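PDB 4CE0: O-methyltransferase from Saccharopolyspora spinosa, which probably catalyses magnesium-dependent methyl transfer from S-adenosyl-L-methionine to the 4'-hydroxyl of the spinosyn rhamnose. Local coordinates for residues 50-55 / 151-156; 83-88 / 139-144; 145-150 / 160-165. One frame throughout, in Å; residues are numbered along the deposited sequence.

In the fold
All three contacts use helix 143-152, each at a different part of it. Interaction 1 lies at its C-terminal end and is buried and polar: two rings share a hydrogen bond, and a water may bridge further polar groups beside the second subunit. Interaction 2 sits at its N-terminal end and is only partly buried. There apolar side chains and a water join the cofactor loop to the run leading into the helix. In interaction 3 the middle of the helix packs on strand 160-164, mostly buried and with wholly apolar or aromatic side-chain contacts; Arg147 marks its exposed border. Arg86 ties interaction 2 to both others, NH1 to Ala51 O and its own O to Asn149 ND2.

Interaction 1. Residues 50-55 / 151-156; sequences VAHTMI and ARYGLL. With SAH (S-adenosyl-L-homocysteine), chain B.
His52 and Tyr153 join the loop before helix 56-73 to the C-terminal end of helix 143-152. That helix ends in a Schellman motif: Gly154, at positive phi, bonds back through N to Ala151 O, and Leu155 N probably bonds to Phe150 O. Tyr153 is the residue just before this glycine.

The direct polar link runs between His52 ND1 and Tyr153 OH, 2.8 Å apart, with an angle of 154° at the hydrogen. Either group could be the donor. The two side chains point at each other, and their rings meet only by their edges, with the planes at 75°. Tyr153 CG is placed anti to its own carbonyl carbon (chi1 -64°), and this sends the phenol across to the histidine. Val15 and Leu16 of helix 6-16 and Ile91 pack round the phenol.

The second link is less certain. Arg152 NH1 is 3.6 Å from His52 NE2, at the edge of the imidazole. A water may bridge the two: it is modelled 2.5 Å from Arg152 NH1, doubtfully short, and 3.3 Å from His52 NE2. ND1 meets Tyr153 and NE2 lies nearest Arg152, so both ring nitrogens are turned to the helix end.

Tyr21 of the second subunit also reaches this site. Its OH is hydrogen-bonded to His52 N, and its ring meets that of His52.

The next residue in the loop belongs to the cofactor pocket. Thr53 OG1 accepts from Ile55 N at 3.2 Å, a capping bond, and donates to the carboxylate atom OXT of S-adenosyl-L-homocysteine at 2.6 Å.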
loop_
_atom_site.group_PDB
_atom_site.type_symbol
_atom_site.label_atom_id
_atom_site.label_comp_id
_atom_site.label_asym_id
_atom_site.label_seq_id
_atom_site.Cartn_x
_atom_site.Cartn_y
_atom_site.Cartn_z
ATOM N N VAL A 50 -5.284 14.222 1.306
ATOM C CA VAL A 50 -3.927 13.687 1.234
ATOM C C VAL A 50 -3.665 12.717 0.058
ATOM O O VAL A 50 -2.530 12.617 -0.351
ATOM C CB VAL A 50 -3.433 13.108 2.585
ATOM C CG1 VAL A 50 -3.332 14.227 3.620
ATOM C CG2 VAL A 50 -4.325 12.010 3.080
ATOM N N ALA A 51 -4.679 12.038 -0.485
ATOM C CA ALA A 51 -4.445 11.027 -1.558
ATOM C C ALA A 51 -3.619 11.566 -2.731
ATOM O O ALA A 51 -3.703 12.741 -3.057
ATOM C CB ALA A 51 -5.754 10.486 -2.095
ATOM N N HIS A 52 -2.860 10.684 -3.379
ATOM C CA HIS A 52 -1.938 11.083 -4.442
ATOM C C HIS A 52 -2.583 11.121 -5.815
ATOM O O HIS A 52 -2.000 11.638 -6.781
ATOM C CB HIS A 52 -0.722 10.178 -4.448
ATOM C CG HIS A 52 0.197 10.418 -3.291
ATOM N ND1 HIS A 52 0.941 9.413 -2.700
ATOM C CD2 HIS A 52 0.470 11.542 -2.587
ATOM C CE1 HIS A 52 1.648 9.917 -1.708
ATOM N NE2 HIS A 52 1.367 11.211 -1.609
ATOM N N THR A 53 -3.786 10.587 -5.899
ATOM C CA THR A 53 -4.612 10.781 -7.082
ATOM C C THR A 53 -6.043 11.080 -6.691
ATOM O O THR A 53 -6.513 10.626 -5.648
ATOM C CB THR A 53 -4.609 9.538 -8.022
ATOM O OG1 THR A 53 -5.305 9.867 -9.224
ATOM C CG2 THR A 53 -5.288 8.336 -7.376
ATOM N N MET A 54 -6.724 11.831 -7.563
ATOM C CA MET A 54 -8.104 12.199 -7.379
ATOM C C MET A 54 -9.027 11.359 -8.279
ATOM O O MET A 54 -10.259 11.467 -8.196
ATOM C CB MET A 54 -8.283 13.711 -7.616
ATOM C CG MET A 54 -8.254 14.158 -9.077
ATOM S SD MET A 54 -8.658 15.908 -9.282
ATOM C CE MET A 54 -7.253 16.754 -8.556
ATOM N N ILE A 55 -8.456 10.477 -9.106
ATOM C CA ILE A 55 -9.293 9.801 -10.102
ATOM C C ILE A 55 -10.150 8.631 -9.631
ATOM O O ILE A 55 -11.005 8.181 -10.390
ATOM C CB ILE A 55 -8.490 9.374 -11.381
ATOM C CG1 ILE A 55 -7.605 8.174 -11.097
ATOM C CG2 ILE A 55 -7.729 10.555 -11.915
ATOM C CD1 ILE A 55 -6.892 7.583 -12.338
ATOM N N ALA A 151 9.028 8.798 -4.730
ATOM C CA ALA A 151 10.084 8.200 -3.934
ATOM C C ALA A 151 9.458 7.491 -2.755
ATOM O O ALA A 151 9.994 6.529 -2.246
ATOM C CB ALA A 151 11.104 9.280 -3.455
ATOM N N ARG A 152 8.284 7.926 -2.343
ATOM C CA ARG A 152 7.605 7.250 -1.236
ATOM C C ARG A 152 7.265 5.821 -1.584
ATOM O O ARG A 152 7.219 4.970 -0.699
ATOM C CB ARG A 152 6.376 8.034 -0.783
ATOM C CG ARG A 152 6.823 9.300 -0.049
ATOM C CD ARG A 152 5.775 10.373 0.042
ATOM N NE ARG A 152 5.713 10.888 1.409
ATOM C CZ ARG A 152 4.716 11.626 1.876
ATOM N NH1 ARG A 152 3.684 11.941 1.083
ATOM N NH2 ARG A 152 4.729 12.030 3.140
ATOM N N TYR A 153 7.050 5.553 -2.873
ATOM C CA TYR A 153 6.657 4.219 -3.336
ATOM C C TYR A 153 7.874 3.436 -3.813
ATOM O O TYR A 153 7.747 2.300 -4.290
ATOM C CB TYR A 153 5.581 4.310 -4.437
ATOM C CG TYR A 153 4.260 4.918 -3.976
ATOM C CD1 TYR A 153 3.251 4.130 -3.445
ATOM C CD2 TYR A 153 4.027 6.286 -4.082
ATOM C CE1 TYR A 153 2.049 4.691 -3.026
ATOM C CE2 TYR A 153 2.848 6.861 -3.656
ATOM C CZ TYR A 153 1.855 6.058 -3.123
ATOM O OH TYR A 153 0.657 6.627 -2.731
ATOM N N GLY A 154 9.060 4.029 -3.656
ATOM C CA GLY A 154 10.262 3.430 -4.187
ATOM C C GLY A 154 10.274 3.376 -5.712
ATOM O O GLY A 154 10.872 2.485 -6.298
ATOM N N LEU A 155 9.632 4.343 -6.366
ATOM C CA LEU A 155 9.552 4.327 -7.828
ATOM C C LEU A 155 10.125 5.557 -8.519
ATOM O O LEU A 155 9.792 5.806 -9.664
ATOM C CB LEU A 155 8.107 4.123 -8.280
ATOM C CG LEU A 155 7.543 2.757 -7.881
ATOM C CD1 LEU A 155 6.045 2.777 -8.002
ATOM C CD2 LEU A 155 8.134 1.627 -8.743
ATOM N N LEU A 156 10.995 6.309 -7.846
ATOM C CA LEU A 156 11.590 7.485 -8.468
ATOM C C LEU A 156 12.882 7.068 -9.137
ATOM O O LEU A 156 13.932 7.185 -8.543
ATOM C CB LEU A 156 11.836 8.582 -7.434
ATOM C CG LEU A 156 12.447 9.874 -7.994
ATOM C CD1 LEU A 156 11.512 10.485 -9.011
ATOM C CD2 LEU A 156 12.737 10.876 -6.868
HETATM N N SAH B . -5.136 13.287 -9.635
HETATM C CA SAH B . -5.312 13.782 -11.010
HETATM C CB SAH B . -4.739 15.145 -11.313
HETATM C CG SAH B . -4.988 15.988 -12.563
HETATM S SD SAH B . -5.458 17.617 -11.904
HETATM C C SAH B . -4.515 12.748 -11.697
HETATM O O SAH B . -4.190 13.016 -12.842
HETATM O OXT SAH B . -4.336 11.686 -10.834
HETATM C "C5'" SAH B . -5.085 18.717 -13.316
HETATM C "C4'" SAH B . -3.586 18.951 -13.558
HETATM O "O4'" SAH B . -3.367 19.479 -14.849
HETATM C "C3'" SAH B . -2.935 19.953 -12.601
HETATM O "O3'" SAH B . -1.860 19.294 -11.964
HETATM C "C2'" SAH B . -2.474 21.149 -13.444
HETATM O "O2'" SAH B . -1.267 21.837 -13.050
HETATM C "C1'" SAH B . -2.375 20.503 -14.829
HETATM N N9 SAH B . -2.607 21.384 -15.999
HETATM C C8 SAH B . -3.841 21.750 -16.493
HETATM N N7 SAH B . -3.640 22.494 -17.590
HETATM C C5 SAH B . -2.313 22.579 -17.832
HETATM C C6 SAH B . -1.552 23.216 -18.815
HETATM N N6 SAH B . -2.131 23.912 -19.792
HETATM N N1 SAH B . -0.181 23.136 -18.777
HETATM C C2 SAH B . 0.468 22.412 -17.798
HETATM N N3 SAH B . -0.294 21.816 -16.820
HETATM C C4 SAH B . -1.655 21.860 -16.848
HETATM O O HOH W 1 1.794 13.559 0.641
#

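Interaction 2. Residues 83-88 / 139-144; sequences GVWRGG and LGVSLE. With SAH (S-adenosyl-L-homocysteine), chain B.
Trp85 reaches from the cofactor loop towards Leu139 and Val141, just ahead of helix 143-152. The residue sits in the type II' turn from Val84 to Gly87, closed by Gly87 N to Val84 O. Trp85 holds the second position of the turn, where phi is positive (50°).

Its root and CE3 side lie against S-adenosyl-L-homocysteine (SAH), and its pyrrole side turns to the 139-141 run. CB itself is modelled too close to the cofactor to bear interpretation. CG is anti to the backbone N (chi1 -169°), which swings the indole between the cofactor and the 139-141 run. CD1 meets Leu139 O at 3.5 Å, near the ring plane. The same CD1 touches Val141 CG2 at 3.7 Å, an oblique approach. NE1 lies next to Leu139 CA and gives a weak hydrogen bond to Val138 O. Leu139 CD2 packs beside this pyrrole edge. On the six-membered ring, Trp85 CE3 comes 3.4 Å from SAH N, the amino nitrogen.

Arg86 CG lies over the centre of one indole face and also touches Val141 CG2 at 3.9 Å. The extended Arg86 chain carries its guanidinium along the indole, and Trp85 CZ2 lies over the guanidinium centre. Arg86 NH1 is hydrogen-bonded to Ala51 O, so the head is tied to the neighbouring loop.

Water 2 sits 2.8 Å from Trp85 O and 2.9 Å from Val141 O and can bridge the backbones, though further acceptors compete for its two protons.

Trp85 N makes a weak bond to the ribose O3' of the cofactor (3.1 Å). A glycine-containing loop directly after strand 78-82, bound to the cofactor, is the hallmark of the Rossmann-like methyltransferase site.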
loop_
_atom_site.group_PDB
_atom_site.type_symbol
_atom_site.label_atom_id
_atom_site.label_comp_id
_atom_site.label_asym_id
_atom_site.label_seq_id
_atom_site.Cartn_x
_atom_site.Cartn_y
_atom_site.Cartn_z
ATOM N N GLY A 83 -1.343 16.312 -17.078
ATOM C CA GLY A 83 -2.132 16.694 -15.913
ATOM C C GLY A 83 -2.002 15.620 -14.837
ATOM O O GLY A 83 -2.712 14.603 -14.883
ATOM N N VAL A 84 -1.090 15.850 -13.889
ATOM C CA VAL A 84 -0.670 14.830 -12.924
ATOM C C VAL A 84 -0.988 15.142 -11.460
ATOM O O VAL A 84 -1.066 14.221 -10.648
ATOM C CB VAL A 84 0.842 14.512 -13.081
ATOM C CG1 VAL A 84 1.177 14.403 -14.535
ATOM C CG2 VAL A 84 1.765 15.560 -12.371
ATOM N N TRP A 85 -1.226 16.419 -11.141
ATOM C CA TRP A 85 -1.501 16.843 -9.762
ATOM C C TRP A 85 -0.426 16.259 -8.862
ATOM O O TRP A 85 0.762 16.556 -9.053
ATOM C CB TRP A 85 -2.903 16.433 -9.329
ATOM C CG TRP A 85 -3.404 17.023 -8.061
ATOM C CD1 TRP A 85 -3.349 18.338 -7.700
ATOM C CD2 TRP A 85 -4.113 16.344 -7.006
ATOM N NE1 TRP A 85 -3.944 18.514 -6.469
ATOM C CE2 TRP A 85 -4.417 17.313 -6.023
ATOM C CE3 TRP A 85 -4.497 15.019 -6.790
ATOM C CZ2 TRP A 85 -5.083 16.991 -4.836
ATOM C CZ3 TRP A 85 -5.149 14.697 -5.598
ATOM C CH2 TRP A 85 -5.419 15.680 -4.633
ATOM N N ARG A 86 -0.812 15.415 -7.909
ATOM C CA ARG A 86 0.160 14.890 -6.956
ATOM C C ARG A 86 0.962 13.710 -7.502
ATOM O O ARG A 86 1.917 13.249 -6.861
ATOM C CB ARG A 86 -0.529 14.534 -5.638
ATOM C CG ARG A 86 -0.942 15.756 -4.831
ATOM C CD ARG A 86 -1.796 15.387 -3.656
ATOM N NE ARG A 86 -2.314 16.572 -2.977
ATOM C CZ ARG A 86 -3.359 16.575 -2.152
ATOM N NH1 ARG A 86 -4.015 15.451 -1.881
ATOM N NH2 ARG A 86 -3.749 17.715 -1.604
ATOM N N GLY A 87 0.558 13.216 -8.671
ATOM C CA GLY A 87 1.355 12.240 -9.406
ATOM C C GLY A 87 0.869 10.824 -9.383
ATOM O O GLY A 87 1.458 9.946 -10.038
ATOM N N GLY A 88 -0.254 10.623 -8.708
ATOM C CA GLY A 88 -0.751 9.304 -8.374
ATOM C C GLY A 88 -0.976 8.388 -9.563
ATOM O O GLY A 88 -0.582 7.217 -9.553
ATOM N N LEU A 139 -4.547 22.912 -6.696
ATOM C CA LEU A 139 -4.222 21.975 -7.752
ATOM C C LEU A 139 -2.766 22.153 -8.172
ATOM O O LEU A 139 -2.263 21.434 -9.049
ATOM C CB LEU A 139 -5.127 22.245 -8.937
ATOM C CG LEU A 139 -6.588 21.995 -8.593
ATOM C CD1 LEU A 139 -7.502 22.789 -9.532
ATOM C CD2 LEU A 139 -6.830 20.523 -8.695
ATOM N N GLY A 140 -2.110 23.130 -7.547
ATOM C CA GLY A 140 -0.711 23.422 -7.778
ATOM C C GLY A 140 0.193 22.612 -6.873
ATOM O O GLY A 140 0.284 22.872 -5.664
ATOM N N VAL A 141 0.869 21.630 -7.467
ATOM C CA VAL A 141 1.781 20.763 -6.738
ATOM C C VAL A 141 3.136 20.796 -7.432
ATOM O O VAL A 141 3.261 20.409 -8.614
ATOM C CB VAL A 141 1.240 19.326 -6.691
ATOM C CG1 VAL A 141 2.174 18.402 -5.866
ATOM C CG2 VAL A 141 -0.185 19.312 -6.147
ATOM N N SER A 142 4.132 21.296 -6.708
ATOM C CA SER A 142 5.498 21.458 -7.208
ATOM C C SER A 142 6.151 20.151 -7.681
ATOM O O SER A 142 5.813 19.058 -7.208
ATOM C CB SER A 142 6.384 22.053 -6.097
ATOM O OG SER A 142 6.539 21.130 -5.022
ATOM N N LEU A 143 7.112 20.284 -8.588
ATOM C CA LEU A 143 7.866 19.146 -9.106
ATOM C C LEU A 143 8.548 18.433 -7.941
ATOM O O LEU A 143 8.604 17.202 -7.866
ATOM C CB LEU A 143 8.901 19.630 -10.141
ATOM C CG LEU A 143 9.836 18.622 -10.844
ATOM C CD1 LEU A 143 9.035 17.499 -11.494
ATOM C CD2 LEU A 143 10.668 19.353 -11.902
ATOM N N GLU A 144 9.045 19.224 -7.005
ATOM C CA GLU A 144 9.734 18.660 -5.873
ATOM C C GLU A 144 8.783 17.734 -5.140
ATOM O O GLU A 144 9.160 16.633 -4.761
ATOM C CB GLU A 144 10.240 19.771 -4.957
ATOM C CG GLU A 144 10.888 19.260 -3.709
ATOM C CD GLU A 144 11.741 20.328 -3.034
ATOM O OE1 GLU A 144 12.718 20.828 -3.665
ATOM O OE2 GLU A 144 11.416 20.674 -1.872
HETATM N N SAH B . -5.136 13.287 -9.635
HETATM C CA SAH B . -5.312 13.782 -11.010
HETATM C CB SAH B . -4.739 15.145 -11.313
HETATM C CG SAH B . -4.988 15.988 -12.563
HETATM S SD SAH B . -5.458 17.617 -11.904
HETATM C C SAH B . -4.515 12.748 -11.697
HETATM O O SAH B . -4.190 13.016 -12.842
HETATM O OXT SAH B . -4.336 11.686 -10.834
HETATM C "C5'" SAH B . -5.085 18.717 -13.316
HETATM C "C4'" SAH B . -3.586 18.951 -13.558
HETATM O "O4'" SAH B . -3.367 19.479 -14.849
HETATM C "C3'" SAH B . -2.935 19.953 -12.601
HETATM O "O3'" SAH B . -1.860 19.294 -11.964
HETATM C "C2'" SAH B . -2.474 21.149 -13.444
HETATM O "O2'" SAH B . -1.267 21.837 -13.050
HETATM C "C1'" SAH B . -2.375 20.503 -14.829
HETATM N N9 SAH B . -2.607 21.384 -15.999
HETATM C C8 SAH B . -3.841 21.750 -16.493
HETATM N N7 SAH B . -3.640 22.494 -17.590
HETATM C C5 SAH B . -2.313 22.579 -17.832
HETATM C C6 SAH B . -1.552 23.216 -18.815
HETATM N N6 SAH B . -2.131 23.912 -19.792
HETATM N N1 SAH B . -0.181 23.136 -18.777
HETATM C C2 SAH B . 0.468 22.412 -17.798
HETATM N N3 SAH B . -0.294 21.816 -16.820
HETATM C C4 SAH B . -1.655 21.860 -16.848
HETATM O O HOH W 2 1.720 18.776 -10.521
#

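Interaction 3. Residues 145-150 / 160-165; sequences TVRQNF and VRFLPG
Phe162 points an edge at the face of Phe150, a T-shaped pair. The centroids are 5.8 Å apart and the planes stand at 84°. The nearest atoms are Phe150 CE1 and Phe162 CE2, at 4.2 Å. The two side chains overlap alongside and point opposite ways, one from the helix and one from the strand.

Val160 approaches the same face of Phe150. Its CG1 forms a CH-pi contact, 4.0 Å from the ring centroid and 26° off the normal. The methyl is displaced towards the rim and lies nearest to Phe150 CE2, at 3.7 Å. Val160 CG2 lies on the same side of the ring, above and beyond the CD2-CE2 edge. CG1 is anti to the backbone N of Val160, which turns both methyls towards the ring.

These side chains join helix 143-152 to strand 160-164. Strand 107-111, this helix and strand 160-164 make a beta-alpha-beta crossover of the Rossmann-like fold, and the two strands lie side by side and parallel. The helix segment runs antiparallel to strand 160-164, at 166°, with the axes 11.0 Å apart. Val109 of the neighbouring strand also touches Phe150, Val160 and Phe162, and Ile91 of helix 88-100 adds to the packing on Phe150.

Two further side chains of the helix hold Phe162. Val146 CG1 sits at the ring edge, near its plane, 4.0 Å from CE2. Arg147 meets the ring obliquely with its aliphatic part, and its CG is 3.7 Å from Phe162 CZ. The Arg147 chain bends back beyond CG, bringing NH1 to 4.0 Å from Phe162 CE1.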
loop_
_atom_site.group_PDB
_atom_site.type_symbol
_atom_site.label_atom_id
_atom_site.label_comp_id
_atom_site.label_asym_id
_atom_site.label_seq_id
_atom_site.Cartn_x
_atom_site.Cartn_y
_atom_site.Cartn_z
ATOM N N THR A 145 7.556 18.193 -4.928
ATOM C CA THR A 145 6.559 17.423 -4.177
ATOM C C THR A 145 6.185 16.129 -4.908
ATOM O O THR A 145 6.167 15.044 -4.307
ATOM C CB THR A 145 5.298 18.262 -3.928
ATOM O OG1 THR A 145 5.631 19.410 -3.126
ATOM C CG2 THR A 145 4.217 17.405 -3.223
ATOM N N VAL A 146 5.917 16.232 -6.207
ATOM C CA VAL A 146 5.639 15.042 -7.010
ATOM C C VAL A 146 6.814 14.047 -7.000
ATOM O O VAL A 146 6.599 12.843 -6.926
ATOM C CB VAL A 146 5.283 15.392 -8.494
ATOM C CG1 VAL A 146 4.969 14.118 -9.283
ATOM C CG2 VAL A 146 4.102 16.377 -8.580
ATOM N N ARG A 147 8.043 14.542 -7.135
ATOM C CA ARG A 147 9.236 13.692 -7.111
ATOM C C ARG A 147 9.269 12.909 -5.766
ATOM O O ARG A 147 9.504 11.685 -5.742
ATOM C CB ARG A 147 10.538 14.540 -7.288
ATOM C CG ARG A 147 11.099 14.647 -8.749
ATOM C CD ARG A 147 12.505 15.385 -8.874
ATOM N NE ARG A 147 13.607 14.615 -8.259
ATOM C CZ ARG A 147 14.279 13.654 -8.893
ATOM N NH1 ARG A 147 13.998 13.342 -10.173
ATOM N NH2 ARG A 147 15.230 12.985 -8.257
ATOM N N GLN A 148 9.063 13.627 -4.657
ATOM C CA GLN A 148 9.033 13.049 -3.313
ATOM C C GLN A 148 7.959 11.934 -3.253
ATOM O O GLN A 148 8.194 10.848 -2.694
ATOM C CB GLN A 148 8.738 14.131 -2.249
ATOM C CG GLN A 148 9.912 15.101 -1.932
ATOM C CD GLN A 148 9.501 16.319 -1.063
ATOM O OE1 GLN A 148 8.334 16.735 -1.045
ATOM N NE2 GLN A 148 10.480 16.898 -0.345
ATOM N N ASN A 149 6.785 12.215 -3.819
ATOM C CA ASN A 149 5.683 11.252 -3.834
ATOM C C ASN A 149 6.105 9.963 -4.526
ATOM O O ASN A 149 5.847 8.894 -4.012
ATOM C CB ASN A 149 4.423 11.856 -4.473
ATOM C CG ASN A 149 3.795 12.916 -3.592
ATOM O OD1 ASN A 149 4.107 12.994 -2.398
ATOM N ND2 ASN A 149 2.929 13.733 -4.161
ATOM N N PHE A 150 6.789 10.058 -5.666
ATOM C CA PHE A 150 7.227 8.846 -6.365
ATOM C C PHE A 150 8.182 8.065 -5.456
ATOM O O PHE A 150 8.134 6.816 -5.416
ATOM C CB PHE A 150 7.931 9.160 -7.686
ATOM C CG PHE A 150 7.046 9.158 -8.907
ATOM C CD1 PHE A 150 6.318 10.292 -9.244
ATOM C CD2 PHE A 150 7.008 8.063 -9.768
ATOM C CE1 PHE A 150 5.507 10.341 -10.395
ATOM C CE2 PHE A 150 6.196 8.087 -10.934
ATOM C CZ PHE A 150 5.449 9.239 -11.245
ATOM N N VAL A 160 11.082 7.148 -15.097
ATOM C CA VAL A 160 10.150 8.257 -14.900
ATOM C C VAL A 160 10.846 9.566 -15.308
ATOM O O VAL A 160 11.946 9.880 -14.797
ATOM C CB VAL A 160 9.729 8.406 -13.435
ATOM C CG1 VAL A 160 8.642 9.478 -13.311
ATOM C CG2 VAL A 160 9.240 7.047 -12.863
ATOM N N ARG A 161 10.206 10.325 -16.202
ATOM C CA ARG A 161 10.713 11.636 -16.645
ATOM C C ARG A 161 9.650 12.715 -16.516
ATOM O O ARG A 161 8.439 12.484 -16.699
ATOM C CB ARG A 161 11.213 11.556 -18.080
ATOM C CG ARG A 161 12.382 10.581 -18.225
ATOM C CD ARG A 161 12.974 10.570 -19.634
ATOM N NE ARG A 161 13.572 11.866 -19.994
ATOM C CZ ARG A 161 14.373 12.066 -21.047
ATOM N NH1 ARG A 161 14.700 11.061 -21.853
ATOM N NH2 ARG A 161 14.837 13.278 -21.309
ATOM N N PHE A 162 10.103 13.892 -16.126
ATOM C CA PHE A 162 9.194 14.988 -15.867
ATOM C C PHE A 162 9.341 16.015 -16.953
ATOM O O PHE A 162 10.442 16.296 -17.384
ATOM C CB PHE A 162 9.471 15.581 -14.494
ATOM C CG PHE A 162 9.380 14.566 -13.380
ATOM C CD1 PHE A 162 10.499 13.820 -13.005
ATOM C CD2 PHE A 162 8.179 14.358 -12.698
ATOM C CE1 PHE A 162 10.429 12.881 -11.975
ATOM C CE2 PHE A 162 8.096 13.398 -11.645
ATOM C CZ PHE A 162 9.212 12.672 -11.292
ATOM N N LEU A 163 8.213 16.540 -17.429
ATOM C CA LEU A 163 8.223 17.598 -18.431
ATOM C C LEU A 163 7.477 18.791 -17.865
ATOM O O LEU A 163 6.244 18.875 -18.017
ATOM C CB LEU A 163 7.578 17.101 -19.713
ATOM C CG LEU A 163 7.645 17.955 -20.975
ATOM C CD1 LEU A 163 9.070 18.377 -21.314
ATOM C CD2 LEU A 163 7.009 17.150 -22.135
ATOM N N PRO A 164 8.212 19.716 -17.206
ATOM C CA PRO A 164 7.597 20.857 -16.512
ATOM C C PRO A 164 7.362 22.045 -17.447
ATOM O O PRO A 164 8.275 22.428 -18.172
ATOM C CB PRO A 164 8.651 21.206 -15.452
ATOM C CG PRO A 164 9.943 20.907 -16.124
ATOM C CD PRO A 164 9.663 19.638 -16.915
ATOM N N GLY A 165 6.151 22.597 -17.448
ATOM C CA GLY A 165 5.859 23.787 -18.224
ATOM C C GLY A 165 4.401 23.788 -18.588
ATOM O O GLY A 165 3.692 22.813 -18.324
#